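Local coordinates for N-terminal acetyltransferase-like protein (Chaetomium thermophilum, PDB 5NNP) that probably serves as the TPR-repeat auxiliary subunit of an N-terminal acetyltransferase complex, wrapping around its catalytic partner, at residues L375-N383 with D409-H420. Residues are numbered along the deposited sequence; the frame is centred on the assembly and turned at random.
Sequences LYYLAQHYN and DFHMTKARIFKH. With PO4 (phosphate ion), chain U.
Tyr376 and Thr413 join the first helices of two successive helical hairpins in the TPR-type superhelix: helix 369-381, at the start of a predicted TPR repeat, and helix 408-421, which follows that repeat. Over these segments the axes run nearly parallel, 19° apart and 10.5 Å at closest approach. Tyr376 and Asn383 carry most of the contact. With CG anti to the backbone N (chi1 -176°), the Tyr376 ring reaches across the groove and lies against Phe410, planes inclined at 32°, with Tyr376 CD1 to Phe410 CD1 at 3.4 Å. At the far end Tyr376 OH hydrogen-bonds Thr413 OG1 over 2.9 Å; either hydroxyl could donate. Gln380, one turn on, lays CG over the rim of one tyrosine face. A phenylalanine in place of Tyr376 could keep the ring packing but would probably leave Thr413 OG1 without this hydroxyl mate and the ring without its polar tether.

Two turns on from Tyr376, Asn383 makes the second polar link. Its OD1 accepts from His420 ND1 at 2.8 Å; the oxygen sits in the imidazole plane, yet the donor stands well above the amide's carbonyl plane. Ile417 CG1 packs on the same amide, while Asn383 ND2 lies 3.5 Å from Arg416 CG. Arg416 itself bends at chi3 and carries its guanidinium to a phosphate ion, probably from the crystallisation liquor, NE and NH2 both donating to O4, the latter at 2.8 Å; Lys450 also binds this ion.

Between the two helices, Ala379 and Thr413 both touch Val397 of helix 390-403, the intervening second helix of the hairpin. This A-to-A′ packing, with the B helix against both, is characteristic of the tetratricopeptide-repeat solenoid.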
ATOM      1  N   LEU A 375      36.496   2.429   4.357  1.00 35.28           N
ATOM      2  CA  LEU A 375      36.630   1.194   5.122  1.00 37.43           C
ATOM      3  C   LEU A 375      35.242   0.590   5.323  1.00 43.46           C
ATOM      4  O   LEU A 375      35.054  -0.623   5.231  1.00 50.99           O
ATOM      5  CB  LEU A 375      37.329   1.438   6.470  1.00 35.82           C
ATOM      6  CG  LEU A 375      38.827   1.791   6.456  1.00 37.21           C
ATOM      7  CD1 LEU A 375      39.287   2.184   7.851  1.00 36.39           C
ATOM      8  CD2 LEU A 375      39.689   0.637   5.933  1.00 37.28           C
ATOM      9  N   TYR A 376      34.265   1.451   5.580  1.00 38.84           N
ATOM     10  CA  TYR A 376      32.883   1.018   5.749  1.00 38.57           C
ATOM     11  C   TYR A 376      32.294   0.448   4.465  1.00 39.28           C
ATOM     12  O   TYR A 376      31.477  -0.478   4.512  1.00 37.20           O
ATOM     13  CB  TYR A 376      32.015   2.177   6.230  1.00 39.82           C
ATOM     14  CG  TYR A 376      30.593   1.776   6.528  1.00 39.54           C
ATOM     15  CD1 TYR A 376      30.311   0.830   7.501  1.00 35.48           C
ATOM     16  CD2 TYR A 376      29.532   2.352   5.851  1.00 39.42           C
ATOM     17  CE1 TYR A 376      29.010   0.466   7.785  1.00 33.26           C
ATOM     18  CE2 TYR A 376      28.228   1.988   6.126  1.00 36.55           C
ATOM     19  CZ  TYR A 376      27.974   1.045   7.093  1.00 33.70           C
ATOM     20  OH  TYR A 376      26.681   0.683   7.372  1.00 37.02           O
ATOM     21  N   TYR A 377      32.688   1.013   3.322  1.00 40.68           N
ATOM     22  CA  TYR A 377      32.225   0.498   2.035  1.00 42.98           C
ATOM     23  C   TYR A 377      32.764  -0.911   1.844  1.00 45.59           C
ATOM     24  O   TYR A 377      32.054  -1.820   1.393  1.00 46.27           O
ATOM     25  CB  TYR A 377      32.663   1.381   0.864  1.00 34.93           C
ATOM     26  CG  TYR A 377      32.156   0.882  -0.481  1.00 41.17           C
ATOM     27  CD1 TYR A 377      32.805  -0.152  -1.163  1.00 44.13           C
ATOM     28  CD2 TYR A 377      31.032   1.442  -1.070  1.00 36.86           C
ATOM     29  CE1 TYR A 377      32.339  -0.604  -2.389  1.00 37.96           C
ATOM     30  CE2 TYR A 377      30.563   1.001  -2.285  1.00 34.46           C
ATOM     31  CZ  TYR A 377      31.216  -0.022  -2.942  1.00 38.11           C
ATOM     32  OH  TYR A 377      30.732  -0.451  -4.162  1.00 41.89           O
ATOM     33  N   LEU A 378      34.034  -1.083   2.180  1.00 37.69           N
ATOM     34  CA  LEU A 378      34.664  -2.373   2.006  1.00 35.96           C
ATOM     35  C   LEU A 378      34.053  -3.395   2.964  1.00 40.58           C
ATOM     36  O   LEU A 378      33.930  -4.572   2.624  1.00 40.71           O
ATOM     37  CB  LEU A 378      36.168  -2.258   2.206  1.00 37.30           C
ATOM     38  CG  LEU A 378      36.891  -1.630   1.017  1.00 40.56           C
ATOM     39  CD1 LEU A 378      38.256  -1.104   1.421  1.00 39.45           C
ATOM     40  CD2 LEU A 378      37.000  -2.644  -0.114  1.00 41.72           C
ATOM     41  N   ALA A 379      33.651  -2.939   4.149  1.00 38.22           N
ATOM     42  CA  ALA A 379      33.064  -3.834   5.140  1.00 40.58           C
ATOM     43  C   ALA A 379      31.785  -4.413   4.580  1.00 45.56           C
ATOM     44  O   ALA A 379      31.517  -5.611   4.687  1.00 49.17           O
ATOM     45  CB  ALA A 379      32.790  -3.106   6.427  1.00 44.10           C
ATOM     46  N   GLN A 380      31.007  -3.545   3.954  1.00 42.39           N
ATOM     47  CA  GLN A 380      29.727  -3.937   3.410  1.00 44.25           C
ATOM     48  C   GLN A 380      29.878  -4.759   2.143  1.00 48.75           C
ATOM     49  O   GLN A 380      29.118  -5.699   1.923  1.00 55.72           O
ATOM     50  CB  GLN A 380      28.874  -2.699   3.161  1.00 36.36           C
ATOM     51  CG  GLN A 380      28.313  -2.169   4.447  1.00 37.01           C
ATOM     52  CD  GLN A 380      27.410  -1.009   4.233  1.00 48.85           C
ATOM     53  OE1 GLN A 380      27.831   0.051   3.758  1.00 60.43           O
ATOM     54  NE2 GLN A 380      26.149  -1.191   4.572  1.00 46.50           N
ATOM     55  N   HIS A 381      30.859  -4.403   1.322  1.00 49.42           N
ATOM     56  CA  HIS A 381      31.164  -5.161   0.111  1.00 53.12           C
ATOM     57  C   HIS A 381      31.312  -6.641   0.431  1.00 51.56           C
ATOM     58  O   HIS A 381      30.657  -7.491  -0.163  1.00 56.24           O
ATOM     59  CB  HIS A 381      32.448  -4.635  -0.542  1.00 54.48           C
ATOM     60  CG  HIS A 381      32.831  -5.343  -1.809  1.00 55.46           C
ATOM     61  ND1 HIS A 381      32.489  -4.871  -3.061  1.00 51.20           N
ATOM     62  CD2 HIS A 381      33.549  -6.473  -2.016  1.00 54.24           C
ATOM     63  CE1 HIS A 381      32.969  -5.686  -3.981  1.00 50.77           C
ATOM     64  NE2 HIS A 381      33.613  -6.666  -3.375  1.00 55.31           N
ATOM     65  N   TYR A 382      32.172  -6.937   1.393  1.00 46.76           N
ATOM     66  CA  TYR A 382      32.501  -8.306   1.715  1.00 44.52           C
ATOM     67  C   TYR A 382      31.492  -8.951   2.653  1.00 51.65           C
ATOM     68  O   TYR A 382      31.610 -10.124   2.996  1.00 49.14           O
ATOM     69  CB  TYR A 382      33.900  -8.351   2.298  1.00 45.77           C
ATOM     70  CG  TYR A 382      34.924  -8.062   1.244  1.00 50.28           C
ATOM     71  CD1 TYR A 382      35.224  -9.010   0.265  1.00 53.88           C
ATOM     72  CD2 TYR A 382      35.574  -6.845   1.200  1.00 47.34           C
ATOM     73  CE1 TYR A 382      36.157  -8.756  -0.718  1.00 50.98           C
ATOM     74  CE2 TYR A 382      36.507  -6.579   0.225  1.00 54.50           C
ATOM     75  CZ  TYR A 382      36.795  -7.537  -0.735  1.00 58.18           C
ATOM     76  OH  TYR A 382      37.725  -7.267  -1.708  1.00 60.52           O
ATOM     77  N   ASN A 383      30.481  -8.184   3.048  1.00 54.97           N
ATOM     78  CA  ASN A 383      29.364  -8.743   3.791  1.00 47.82           C
ATOM     79  C   ASN A 383      28.226  -9.117   2.834  1.00 48.86           C
ATOM     80  O   ASN A 383      27.396  -9.980   3.125  1.00 55.24           O
ATOM     81  CB  ASN A 383      28.882  -7.751   4.836  1.00 44.77           C
ATOM     82  CG  ASN A 383      28.002  -8.394   5.877  1.00 50.57           C
ATOM     83  OD1 ASN A 383      28.123  -9.593   6.163  1.00 53.57           O
ATOM     84  ND2 ASN A 383      27.099  -7.605   6.450  1.00 47.82           N
ATOM     85  N   ASP A 409      26.306   3.201  12.442  1.00 36.09           N
ATOM     86  CA  ASP A 409      26.254   2.372  11.231  1.00 33.80           C
ATOM     87  C   ASP A 409      27.374   1.360  11.175  1.00 35.55           C
ATOM     88  O   ASP A 409      27.207   0.255  10.667  1.00 40.41           O
ATOM     89  CB  ASP A 409      26.315   3.233   9.985  1.00 38.20           C
ATOM     90  CG  ASP A 409      25.116   4.109   9.840  1.00 41.29           C
ATOM     91  OD1 ASP A 409      23.997   3.595  10.033  1.00 40.48           O
ATOM     92  OD2 ASP A 409      25.299   5.310   9.549  1.00 50.18           O
ATOM     93  N   PHE A 410      28.533   1.743  11.685  1.00 41.53           N
ATOM     94  CA  PHE A 410      29.648   0.814  11.750  1.00 39.36           C
ATOM     95  C   PHE A 410      29.258  -0.405  12.591  1.00 44.86           C
ATOM     96  O   PHE A 410      29.352  -1.531  12.121  1.00 54.72           O
ATOM     97  CB  PHE A 410      30.893   1.512  12.303  1.00 36.49           C
ATOM     98  CG  PHE A 410      31.479   2.537  11.367  1.00 35.99           C
ATOM     99  CD1 PHE A 410      30.871   2.814  10.142  1.00 34.05           C
ATOM    100  CD2 PHE A 410      32.634   3.221  11.706  1.00 36.34           C
ATOM    101  CE1 PHE A 410      31.399   3.760   9.273  1.00 30.86           C
ATOM    102  CE2 PHE A 410      33.173   4.164  10.846  1.00 37.58           C
ATOM    103  CZ  PHE A 410      32.551   4.433   9.622  1.00 39.34           C
ATOM    104  N   HIS A 411      28.772  -0.190  13.811  1.00 41.04           N
ATOM    105  CA  HIS A 411      28.411  -1.320  14.668  1.00 37.68           C
ATOM    106  C   HIS A 411      27.231  -2.118  14.100  1.00 39.40           C
ATOM    107  O   HIS A 411      27.148  -3.331  14.295  1.00 42.85           O
ATOM    108  CB  HIS A 411      28.094  -0.843  16.089  1.00 28.16           C
ATOM    109  CG  HIS A 411      29.279  -0.291  16.815  1.00 34.78           C
ATOM    110  ND1 HIS A 411      30.162  -1.088  17.512  1.00 38.31           N
ATOM    111  CD2 HIS A 411      29.740   0.976  16.936  1.00 36.47           C
ATOM    112  CE1 HIS A 411      31.113  -0.335  18.038  1.00 35.33           C
ATOM    113  NE2 HIS A 411      30.878   0.920  17.706  1.00 39.12           N
ATOM    114  N   MET A 412      26.337  -1.434  13.393  1.00 38.47           N
ATOM    115  CA  MET A 412      25.168  -2.069  12.798  1.00 33.71           C
ATOM    116  C   MET A 412      25.596  -3.114  11.782  1.00 42.26           C
ATOM    117  O   MET A 412      25.101  -4.239  11.780  1.00 47.52           O
ATOM    118  CB  MET A 412      24.274  -1.031  12.132  1.00 26.33           C
ATOM    119  CG  MET A 412      23.095  -1.633  11.450  1.00 30.26           C
ATOM    120  SD  MET A 412      21.932  -0.425  10.766  1.00 59.46           S
ATOM    121  CE  MET A 412      23.009   0.644   9.816  1.00 33.80           C
ATOM    122  N   THR A 413      26.531  -2.728  10.920  1.00 41.24           N
ATOM    123  CA  THR A 413      27.077  -3.631   9.918  1.00 40.23           C
ATOM    124  C   THR A 413      27.806  -4.802  10.577  1.00 51.05           C
ATOM    125  O   THR A 413      27.720  -5.945  10.114  1.00 55.49           O
ATOM    126  CB  THR A 413      28.035  -2.890   8.966  1.00 35.58           C
ATOM    127  OG1 THR A 413      27.269  -2.117   8.038  1.00 45.96           O
ATOM    128  CG2 THR A 413      28.889  -3.874   8.182  1.00 29.59           C
ATOM    129  N   LYS A 414      28.523  -4.510  11.658  1.00 44.25           N
ATOM    130  CA  LYS A 414      29.250  -5.536  12.384  1.00 45.66           C
ATOM    131  C   LYS A 414      28.329  -6.650  12.856  1.00 47.27           C
ATOM    132  O   LYS A 414      28.597  -7.837  12.632  1.00 45.01           O
ATOM    133  CB  LYS A 414      29.967  -4.928  13.576  1.00 49.72           C
ATOM    134  CG  LYS A 414      30.878  -5.904  14.271  1.00 47.28           C
ATOM    135  CD  LYS A 414      31.737  -5.203  15.263  1.00 41.24           C
ATOM    136  CE  LYS A 414      31.732  -5.946  16.561  1.00 45.21           C
ATOM    137  NZ  LYS A 414      32.879  -5.492  17.377  1.00 52.19           N
ATOM    138  N   ALA A 415      27.249  -6.252  13.525  1.00 42.53           N
ATOM    139  CA  ALA A 415      26.201  -7.178  13.941  1.00 43.03           C
ATOM    140  C   ALA A 415      25.688  -8.035  12.782  1.00 43.83           C
ATOM    141  O   ALA A 415      25.385  -9.215  12.963  1.00 56.41           O
ATOM    142  CB  ALA A 415      25.028  -6.401  14.584  1.00 40.23           C
ATOM    143  N   ARG A 416      25.576  -7.439  11.603  1.00 35.64           N
ATOM    144  CA  ARG A 416      25.010  -8.133  10.450  1.00 46.18           C
ATOM    145  C   ARG A 416      25.963  -9.216   9.957  1.00 48.18           C
ATOM    146  O   ARG A 416      25.538 -10.247   9.434  1.00 49.03           O
ATOM    147  CB  ARG A 416      24.692  -7.143   9.325  1.00 50.15           C
ATOM    148  CG  ARG A 416      24.027  -7.766   8.114  1.00 53.25           C
ATOM    149  CD  ARG A 416      23.665  -6.714   7.070  1.00 59.79           C
ATOM    150  NE  ARG A 416      22.532  -5.886   7.479  1.00 62.86           N
ATOM    151  CZ  ARG A 416      22.633  -4.658   7.984  1.00 70.19           C
ATOM    152  NH1 ARG A 416      23.825  -4.093   8.147  1.00 76.60           N
ATOM    153  NH2 ARG A 416      21.535  -3.987   8.322  1.00 74.97           N
ATOM    154  N   ILE A 417      27.257  -8.983  10.148  1.00 42.10           N
ATOM    155  CA  ILE A 417      28.273  -9.961   9.789  1.00 42.99           C
ATOM    156  C   ILE A 417      28.166 -11.164  10.722  1.00 47.89           C
ATOM    157  O   ILE A 417      28.204 -12.334  10.285  1.00 48.98           O
ATOM    158  CB  ILE A 417      29.681  -9.332   9.845  1.00 43.45           C
ATOM    159  CG1 ILE A 417      29.741  -8.143   8.882  1.00 46.94           C
ATOM    160  CG2 ILE A 417      30.757 -10.343   9.499  1.00 46.99           C
ATOM    161  CD1 ILE A 417      31.075  -7.442   8.830  1.00 48.04           C
ATOM    162  N   PHE A 418      28.003 -10.874  12.010  1.00 51.63           N
ATOM    163  CA  PHE A 418      27.771 -11.928  12.994  1.00 52.48           C
ATOM    164  C   PHE A 418      26.555 -12.740  12.605  1.00 50.96           C
ATOM    165  O   PHE A 418      26.617 -13.966  12.557  1.00 53.03           O
ATOM    166  CB  PHE A 418      27.586 -11.347  14.389  1.00 46.94           C
ATOM    167  CG  PHE A 418      28.844 -10.803  14.979  1.00 46.49           C
ATOM    168  CD1 PHE A 418      30.072 -11.328  14.609  1.00 47.62           C
ATOM    169  CD2 PHE A 418      28.805  -9.767  15.898  1.00 45.83           C
ATOM    170  CE1 PHE A 418      31.241 -10.838  15.152  1.00 49.35           C
ATOM    171  CE2 PHE A 418      29.966  -9.266  16.439  1.00 51.54           C
ATOM    172  CZ  PHE A 418      31.189  -9.802  16.069  1.00 51.65           C
ATOM    173  N   LYS A 419      25.451 -12.046  12.335  1.00 47.55           N
ATOM    174  CA  LYS A 419      24.255 -12.697  11.816  1.00 56.48           C
ATOM    175  C   LYS A 419      24.600 -13.682  10.691  1.00 54.80           C
ATOM    176  O   LYS A 419      24.227 -14.851  10.753  1.00 49.84           O
ATOM    177  CB  LYS A 419      23.245 -11.664  11.308  1.00 59.10           C
ATOM    178  CG  LYS A 419      21.870 -12.266  11.026  1.00 55.79           C
ATOM    179  CD  LYS A 419      20.978 -11.341  10.235  1.00 49.40           C
ATOM    180  CE  LYS A 419      21.182 -11.540   8.744  1.00 52.49           C
ATOM    181  NZ  LYS A 419      20.378 -10.595   7.909  1.00 56.52           N
ATOM    182  N   HIS A 420      25.328 -13.212   9.678  1.00 54.35           N
ATOM    183  CA  HIS A 420      25.695 -14.072   8.557  1.00 55.85           C
ATOM    184  C   HIS A 420      26.628 -15.193   8.982  1.00 63.39           C
ATOM    185  O   HIS A 420      26.601 -16.277   8.399  1.00 65.88           O
ATOM    186  CB  HIS A 420      26.340 -13.267   7.437  1.00 55.34           C
ATOM    187  CG  HIS A 420      25.405 -12.311   6.768  1.00 57.42           C
ATOM    188  ND1 HIS A 420      25.814 -11.083   6.287  1.00 59.18           N
ATOM    189  CD2 HIS A 420      24.085 -12.401   6.490  1.00 54.71           C
ATOM    190  CE1 HIS A 420      24.786 -10.460   5.744  1.00 50.62           C
ATOM    191  NE2 HIS A 420      23.722 -11.235   5.857  1.00 51.76           N
TER
HETATM  192  P   PO4 U 813      18.961  -6.910   8.195  1.00 91.65           P
HETATM  193  O1  PO4 U 813      19.954  -7.336   9.247  1.00 91.90           O
HETATM  194  O2  PO4 U 813      18.882  -8.000   7.148  1.00 96.43           O
HETATM  195  O3  PO4 U 813      17.590  -6.712   8.805  1.00 90.57           O
HETATM  196  O4  PO4 U 813      19.424  -5.608   7.584  1.00 92.08           O